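Carbonic anhydrase (Porphyridium purpureum, PDB 1DDZ) catalyses the zinc-dependent hydration of carbon dioxide to hydrogencarbonate, as a beta-class carbonic anhydrase. Local coordinates at the interface of chains A and B. Residues are numbered along the deposited sequence; one frame, centred on the assembly and turned at random. Chains: chain A/B, Carbonic anhydrase.

Contact 1: the interface of chains A and B. Residues chain A 9-10, 14, 486-488; chain B 394, 396, 407, 410, 413.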
ATOM      1  N   VAL A   9     -31.859   4.284   5.477  1.00 55.88           N
ATOM      2  CA  VAL A   9     -31.048   3.888   6.666  1.00 53.98           C
ATOM      3  C   VAL A   9     -29.583   4.346   6.499  1.00 51.01           C
ATOM      4  O   VAL A   9     -28.660   3.542   6.374  1.00 52.21           O
ATOM      5  CB  VAL A   9     -31.165   2.346   6.911  1.00 55.18           C
ATOM      6  CG1 VAL A   9     -30.695   1.557   5.684  1.00 55.50           C
ATOM      7  CG2 VAL A   9     -30.417   1.931   8.191  1.00 56.74           C
ATOM      8  N   MET A  10     -29.391   5.657   6.491  1.00 44.99           N
ATOM      9  CA  MET A  10     -28.069   6.237   6.326  1.00 38.57           C
ATOM     10  C   MET A  10     -27.571   6.559   7.707  1.00 33.54           C
ATOM     11  O   MET A  10     -28.376   6.730   8.609  1.00 32.71           O
ATOM     12  CB  MET A  10     -28.171   7.533   5.525  1.00 38.42           C
ATOM     13  CG  MET A  10     -28.745   7.363   4.135  1.00 39.46           C
ATOM     14  SD  MET A  10     -28.795   8.937   3.292  1.00 43.26           S
ATOM     15  CE  MET A  10     -30.157   9.734   4.142  1.00 38.74           C
ATOM     16  N   GLU A  14     -23.317  10.046   6.878  1.00 16.75           N
ATOM     17  CA  GLU A  14     -23.900  10.066   5.533  1.00 16.88           C
ATOM     18  C   GLU A  14     -24.878  11.229   5.348  1.00 18.66           C
ATOM     19  O   GLU A  14     -24.809  11.954   4.357  1.00 16.71           O
ATOM     20  CB  GLU A  14     -24.586   8.722   5.231  1.00 21.25           C
ATOM     21  CG  GLU A  14     -23.692   7.727   4.458  1.00 31.33           C
ATOM     22  CD  GLU A  14     -23.883   6.247   4.833  1.00 35.44           C
ATOM     23  OE1 GLU A  14     -22.964   5.451   4.513  1.00 38.16           O
ATOM     24  OE2 GLU A  14     -24.926   5.875   5.428  1.00 31.77           O
ATOM     25  N   ASP A 486     -20.799   7.315  12.284  1.00 19.98           N
ATOM     26  CA  ASP A 486     -20.917   6.661  11.012  1.00 23.41           C
ATOM     27  C   ASP A 486     -21.436   5.234  11.122  1.00 27.74           C
ATOM     28  O   ASP A 486     -21.239   4.437  10.218  1.00 29.14           O
ATOM     29  CB  ASP A 486     -19.591   6.695  10.267  1.00 24.37           C
ATOM     30  CG  ASP A 486     -19.730   6.248   8.820  1.00 27.04           C
ATOM     31  OD1 ASP A 486     -20.787   6.509   8.196  1.00 27.80           O
ATOM     32  OD2 ASP A 486     -18.785   5.619   8.306  1.00 29.07           O
ATOM     33  N   ASP A 487     -22.175   4.928  12.182  1.00 33.60           N
ATOM     34  CA  ASP A 487     -22.703   3.579  12.343  1.00 37.48           C
ATOM     35  C   ASP A 487     -24.085   3.390  11.703  1.00 39.47           C
ATOM     36  O   ASP A 487     -24.954   4.252  11.805  1.00 40.64           O
ATOM     37  CB  ASP A 487     -22.712   3.182  13.829  1.00 38.75           C
ATOM     38  CG  ASP A 487     -21.300   3.181  14.463  1.00 43.40           C
ATOM     39  OD1 ASP A 487     -20.298   2.912  13.760  1.00 41.58           O
ATOM     40  OD2 ASP A 487     -21.188   3.452  15.681  1.00 47.06           O
ATOM     41  N   ILE A 488     -24.232   2.317  10.933  1.00 42.04           N
ATOM     42  CA  ILE A 488     -25.504   1.994  10.298  1.00 46.81           C
ATOM     43  C   ILE A 488     -26.181   0.890  11.109  1.00 53.66           C
ATOM     44  O   ILE A 488     -27.346   1.023  11.503  1.00 56.83           O
ATOM     45  CB  ILE A 488     -25.335   1.526   8.824  1.00 42.50           C
ATOM     46  CG1 ILE A 488     -24.397   0.314   8.729  1.00 37.82           C
ATOM     47  CG2 ILE A 488     -24.847   2.685   7.979  1.00 43.82           C
ATOM     48  CD1 ILE A 488     -24.261  -0.307   7.361  1.00 32.56           C
TER
ATOM     49  N   LEU B 394     -20.477  -4.051   7.387  1.00 19.50           N
ATOM     50  CA  LEU B 394     -21.671  -3.356   7.866  1.00 19.83           C
ATOM     51  C   LEU B 394     -21.708  -3.220   9.395  1.00 21.58           C
ATOM     52  O   LEU B 394     -22.589  -2.561   9.928  1.00 22.33           O
ATOM     53  CB  LEU B 394     -22.930  -4.096   7.386  1.00 16.88           C
ATOM     54  CG  LEU B 394     -22.901  -4.541   5.921  1.00 21.84           C
ATOM     55  CD1 LEU B 394     -24.089  -5.416   5.575  1.00 18.71           C
ATOM     56  CD2 LEU B 394     -22.844  -3.340   5.020  1.00 19.63           C
ATOM     57  N   ASP B 396     -19.870  -2.540  13.433  1.00 23.57           N
ATOM     58  CA  ASP B 396     -19.332  -1.374  14.133  1.00 26.46           C
ATOM     59  C   ASP B 396     -17.888  -1.516  14.647  1.00 27.78           C
ATOM     60  O   ASP B 396     -17.434  -0.721  15.472  1.00 31.38           O
ATOM     61  CB  ASP B 396     -20.261  -1.031  15.318  1.00 34.11           C
ATOM     62  CG  ASP B 396     -21.755  -0.923  14.916  1.00 44.73           C
ATOM     63  OD1 ASP B 396     -22.069  -0.495  13.776  1.00 43.72           O
ATOM     64  OD2 ASP B 396     -22.626  -1.261  15.761  1.00 51.56           O
ATOM     65  N   ARG B 407     -14.051  -0.232   4.446  1.00 11.78           N
ATOM     66  CA  ARG B 407     -14.770   0.992   4.133  1.00 10.25           C
ATOM     67  C   ARG B 407     -15.134   1.070   2.663  1.00  9.81           C
ATOM     68  O   ARG B 407     -16.050   1.792   2.290  1.00 10.18           O
ATOM     69  CB  ARG B 407     -13.970   2.222   4.561  1.00  8.40           C
ATOM     70  CG  ARG B 407     -14.165   2.593   6.013  1.00 15.64           C
ATOM     71  CD  ARG B 407     -15.652   2.674   6.291  1.00 25.88           C
ATOM     72  NE  ARG B 407     -15.965   3.270   7.584  1.00 33.19           N
ATOM     73  CZ  ARG B 407     -16.695   2.682   8.531  1.00 36.17           C
ATOM     74  NH1 ARG B 407     -17.191   1.459   8.345  1.00 34.52           N
ATOM     75  NH2 ARG B 407     -16.978   3.352   9.647  1.00 38.31           N
ATOM     76  N   ARG B 410     -18.479  -0.243   2.114  1.00 16.21           N
ATOM     77  CA  ARG B 410     -19.432   0.737   2.597  1.00 19.06           C
ATOM     78  C   ARG B 410     -19.764   1.727   1.479  1.00 18.78           C
ATOM     79  O   ARG B 410     -20.915   2.107   1.316  1.00 16.32           O
ATOM     80  CB  ARG B 410     -18.878   1.466   3.817  1.00 22.75           C
ATOM     81  CG  ARG B 410     -19.215   0.795   5.132  1.00 24.61           C
ATOM     82  CD  ARG B 410     -20.719   0.823   5.382  1.00 31.54           C
ATOM     83  NE  ARG B 410     -20.958   1.158   6.774  1.00 33.63           N
ATOM     84  CZ  ARG B 410     -21.438   2.314   7.209  1.00 33.79           C
ATOM     85  NH1 ARG B 410     -21.793   3.281   6.369  1.00 32.42           N
ATOM     86  NH2 ARG B 410     -21.419   2.552   8.506  1.00 34.25           N
ATOM     87  N   ARG B 413     -22.308   0.190  -0.683  1.00 16.40           N
ATOM     88  CA  ARG B 413     -23.620   0.232  -0.073  1.00 17.60           C
ATOM     89  C   ARG B 413     -24.250   1.596  -0.305  1.00 19.13           C
ATOM     90  O   ARG B 413     -25.338   1.700  -0.863  1.00 19.54           O
ATOM     91  CB  ARG B 413     -23.513   0.005   1.427  1.00 17.44           C
ATOM     92  CG  ARG B 413     -24.831  -0.406   2.029  1.00 19.72           C
ATOM     93  CD  ARG B 413     -24.808  -0.412   3.519  1.00 20.94           C
ATOM     94  NE  ARG B 413     -25.015   0.938   3.975  1.00 28.54           N
ATOM     95  CZ  ARG B 413     -26.058   1.338   4.682  1.00 28.33           C
ATOM     96  NH1 ARG B 413     -27.012   0.479   5.036  1.00 31.45           N
ATOM     97  NH2 ARG B 413     -26.159   2.620   4.990  1.00 35.05           N
TER
HETATM   98  O   HOH W   1     -22.803   2.695   3.745  1.00 27.97           O
HETATM   99  O   HOH W   2     -22.630   0.070  11.328  1.00 44.01           O
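An arginine ladder on helix 407-414 of chain B, formed by B:Arg407, B:Arg410 and B:Arg413 at every third position, meets both terminal segments of chain A: A:Val9 and A:Glu14 from one end, A:Asp486 to A:Ile488 from the other. B:Arg413 presents its guanidinium edge, and NH2 donates an almost straight hydrogen bond (172° at H) to the carbonyl O of A:Val9 at 3.0 Å. The carboxylate of A:Glu14 bridges two rungs, with OE2 in the plane of B:Arg413 and OE1 in a salt bridge 3.1 Å from B:Arg410 NH1. B:Arg410, bent at chi2 and chi3, turns NH2 to the backbone O of A:Asp486 (2.6 Å). The A:Asp486 side chain meets B:Arg407 tip to tip, OD2 lying 3.2 Å from NH2 in a salt bridge. A:Ile488 caps two guanidinium faces, its CG2 branch over B:Arg410 (3.5 Å to CZ) and CD1 over B:Arg413 (3.6 Å to CZ). Water 1 links A:Glu14 OE1 to B:Arg410 NH1 and O and to B:Arg413 NE; water 2 joins A:Ile488 N to B:Leu394 O and B:Asp396 OD1. An alanine in place of B:Arg410 would probably leave the A:Asp486 carbonyl without this donor, A:Glu14 OE1 without its nearby charge and A:Ile488 CG2 without a flat surface. The patch thus fastens the chain ends of one subunit to its neighbour, and probably helps to hold the deposited two-chain assembly together.

Contact 2: the interface of chains A and B. Residues chain A 235, 238-239, 246-247, 256; chain B 137-138, 141-142.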
ATOM      1  N   SER A 235      19.822  -9.165 -13.452  1.00 16.28           N
ATOM      2  CA  SER A 235      19.446 -10.282 -14.322  1.00 19.15           C
ATOM      3  C   SER A 235      20.624 -10.764 -15.175  1.00 18.29           C
ATOM      4  O   SER A 235      20.651 -11.902 -15.635  1.00 18.83           O
ATOM      5  CB  SER A 235      18.277  -9.916 -15.226  1.00 20.62           C
ATOM      6  OG  SER A 235      18.532  -8.706 -15.879  1.00 22.13           O
ATOM      7  N   TYR A 238      22.147 -13.751 -13.859  1.00 22.88           N
ATOM      8  CA  TYR A 238      21.335 -14.968 -13.845  1.00 22.85           C
ATOM      9  C   TYR A 238      20.721 -15.405 -15.137  1.00 25.24           C
ATOM     10  O   TYR A 238      20.132 -16.473 -15.196  1.00 24.96           O
ATOM     11  CB  TYR A 238      20.205 -14.827 -12.842  1.00 18.86           C
ATOM     12  CG  TYR A 238      20.714 -14.582 -11.461  1.00 21.60           C
ATOM     13  CD1 TYR A 238      20.809 -13.278 -10.948  1.00 20.05           C
ATOM     14  CD2 TYR A 238      21.170 -15.643 -10.678  1.00 18.90           C
ATOM     15  CE1 TYR A 238      21.366 -13.040  -9.677  1.00 18.60           C
ATOM     16  CE2 TYR A 238      21.716 -15.419  -9.424  1.00 16.61           C
ATOM     17  CZ  TYR A 238      21.817 -14.127  -8.926  1.00 17.21           C
ATOM     18  OH  TYR A 238      22.391 -14.037  -7.680  1.00 21.76           O
ATOM     19  N   ARG A 239      20.787 -14.574 -16.157  1.00 29.29           N
ATOM     20  CA  ARG A 239      20.175 -14.951 -17.407  1.00 35.72           C
ATOM     21  C   ARG A 239      21.203 -14.924 -18.517  1.00 40.25           C
ATOM     22  O   ARG A 239      22.013 -13.994 -18.610  1.00 40.27           O
ATOM     23  CB  ARG A 239      19.009 -13.995 -17.726  1.00 35.99           C
ATOM     24  CG  ARG A 239      17.660 -14.680 -18.021  1.00 37.75           C
ATOM     25  CD  ARG A 239      17.078 -15.361 -16.793  1.00 35.95           C
ATOM     26  NE  ARG A 239      15.874 -16.128 -17.090  1.00 39.33           N
ATOM     27  CZ  ARG A 239      14.711 -15.954 -16.467  1.00 45.51           C
ATOM     28  NH1 ARG A 239      14.592 -15.038 -15.520  1.00 46.94           N
ATOM     29  NH2 ARG A 239      13.659 -16.705 -16.775  1.00 51.47           N
ATOM     30  N   ALA A 246      13.097 -13.155 -21.059  1.00 36.14           N
ATOM     31  CA  ALA A 246      12.219 -14.324 -21.001  1.00 35.89           C
ATOM     32  C   ALA A 246      10.761 -14.027 -20.649  1.00 36.38           C
ATOM     33  O   ALA A 246       9.849 -14.242 -21.470  1.00 31.82           O
ATOM     34  CB  ALA A 246      12.782 -15.335 -20.021  1.00 38.95           C
ATOM     35  N   LEU A 247      10.557 -13.548 -19.420  1.00 36.77           N
ATOM     36  CA  LEU A 247       9.232 -13.246 -18.884  1.00 36.10           C
ATOM     37  C   LEU A 247       8.420 -12.246 -19.708  1.00 38.01           C
ATOM     38  O   LEU A 247       7.217 -12.436 -19.927  1.00 37.25           O
ATOM     39  CB  LEU A 247       9.346 -12.770 -17.438  1.00 33.30           C
ATOM     40  CG  LEU A 247       8.027 -12.515 -16.715  1.00 32.29           C
ATOM     41  CD1 LEU A 247       7.213 -13.801 -16.637  1.00 32.49           C
ATOM     42  CD2 LEU A 247       8.313 -11.973 -15.349  1.00 29.27           C
ATOM     43  N   LEU A 256      17.248 -20.256 -14.763  1.00 47.00           N
ATOM     44  CA  LEU A 256      18.081 -19.290 -14.063  1.00 46.68           C
ATOM     45  C   LEU A 256      19.470 -19.911 -14.023  1.00 46.98           C
ATOM     46  O   LEU A 256      19.673 -20.975 -13.430  1.00 45.50           O
ATOM     47  CB  LEU A 256      17.592 -19.012 -12.641  1.00 44.42           C
ATOM     48  CG  LEU A 256      16.606 -17.856 -12.485  1.00 43.13           C
ATOM     49  CD1 LEU A 256      16.484 -17.526 -11.019  1.00 43.19           C
ATOM     50  CD2 LEU A 256      17.087 -16.638 -13.242  1.00 35.84           C
TER
ATOM     51  N   LYS B 137      11.783 -15.824  -9.090  1.00 15.13           N
ATOM     52  CA  LYS B 137      12.597 -15.995 -10.281  1.00 14.98           C
ATOM     53  C   LYS B 137      12.710 -14.693 -11.094  1.00 20.34           C
ATOM     54  O   LYS B 137      13.805 -14.331 -11.554  1.00 20.44           O
ATOM     55  CB  LYS B 137      11.978 -17.099 -11.118  1.00 12.63           C
ATOM     56  CG  LYS B 137      12.822 -17.600 -12.217  1.00 21.09           C
ATOM     57  CD  LYS B 137      12.111 -18.754 -12.893  1.00 28.61           C
ATOM     58  CE  LYS B 137      12.836 -19.140 -14.163  1.00 32.68           C
ATOM     59  NZ  LYS B 137      12.295 -20.384 -14.797  1.00 36.64           N
ATOM     60  N   ALA B 138      11.595 -13.978 -11.229  1.00 17.33           N
ATOM     61  CA  ALA B 138      11.557 -12.710 -11.955  1.00 18.26           C
ATOM     62  C   ALA B 138      12.442 -11.688 -11.251  1.00 18.22           C
ATOM     63  O   ALA B 138      13.154 -10.935 -11.899  1.00 17.67           O
ATOM     64  CB  ALA B 138      10.111 -12.193 -12.048  1.00 15.22           C
ATOM     65  N   GLY B 141      16.092 -12.822 -12.407  1.00 17.72           N
ATOM     66  CA  GLY B 141      16.404 -12.858 -13.817  1.00 18.16           C
ATOM     67  C   GLY B 141      15.712 -11.980 -14.820  1.00 20.33           C
ATOM     68  O   GLY B 141      15.889 -12.214 -16.003  1.00 22.00           O
ATOM     69  N   ASP B 142      14.958 -10.977 -14.385  1.00 21.93           N
ATOM     70  CA  ASP B 142      14.258 -10.112 -15.328  1.00 19.54           C
ATOM     71  C   ASP B 142      14.272  -8.704 -14.810  1.00 19.95           C
ATOM     72  O   ASP B 142      14.219  -8.502 -13.608  1.00 21.10           O
ATOM     73  CB  ASP B 142      12.804 -10.566 -15.487  1.00 17.07           C
ATOM     74  CG  ASP B 142      12.695 -12.007 -15.926  1.00 23.51           C
ATOM     75  OD1 ASP B 142      12.811 -12.285 -17.144  1.00 26.49           O
ATOM     76  OD2 ASP B 142      12.523 -12.871 -15.044  1.00 27.71           O
TER
HETATM   77  O   HOH W   3      11.445 -15.404 -15.075  1.00 31.69           O
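A bend at chi2 (68°), followed by an extended stretch, lays the side chain of A:Arg239 alongside the end of helix 134-141 of chain B, while B:Asp142, with CG anti to its carbonyl carbon (chi1 -57°), turns its carboxylate to meet it. The two groups cross with their planes strongly inclined, 66° apart. Their salt bridge joins A:Arg239 NH1 to B:Asp142 OD2 at 3.0 Å, but as a hydrogen bond it is weak and bent. NH1 also gives a hydrogen bond to the backbone O of B:Gly141 (3.1 Å), an acceptor displaced from the guanidinium plane to the same side as the carboxylate oxygen. Water 3 completes the pairing from within that plane: it binds both NH1 and NH2 of A:Arg239 and passes the link on to B:Asp142 OD2 at 2.8 Å. The other carboxylate oxygen, OD1, takes a weak bond from the backbone N of A:Leu247.

Around this polar centre the contacts are apolar. A:Leu256 and the methylenes of B:Lys137 slide past each other in opposite directions, CG to CG at 3.8 Å, and the extended lysine chain carries NZ to 4.4 Å from A:Arg239 NH2, where like charges would probably repel mildly. A:Leu247 sets CD2 against B:Ala138 CB (3.8 Å). At B:Gly141 the bare CA is met by A:Ser235 CB, by A:Arg239 CD and by A:Leu256 CD2.

In the fold, the chain B helix begins directly after the zinc ligands B:His130 and B:Cys133, whereas the chain A residues belong to the stretch from 3-10 helix 235-237 onward, between strand 222-227 and helix 266-279, which wraps across the partner.

About 47 Å separates the C-alpha centres of contact 1 and contact 2, and they share no residue, yet the two carbonic anhydrase repeats make them related. B:Asp142 and B:Asp396 are sequence counterparts, each following a helix that starts just after the zinc ligands. The chain A partners correspond only in part: A:Ser235 directly follows the counterpart of A:Ile488, but the chain continues past A:Ser235, whereas A:Ile488 lies close to its end, and the other chain A residues of each patch have no equivalent in the other. With the two-fold twins included, four such patches tie the chains together at well-separated places, which probably resists rocking of one subunit on the other.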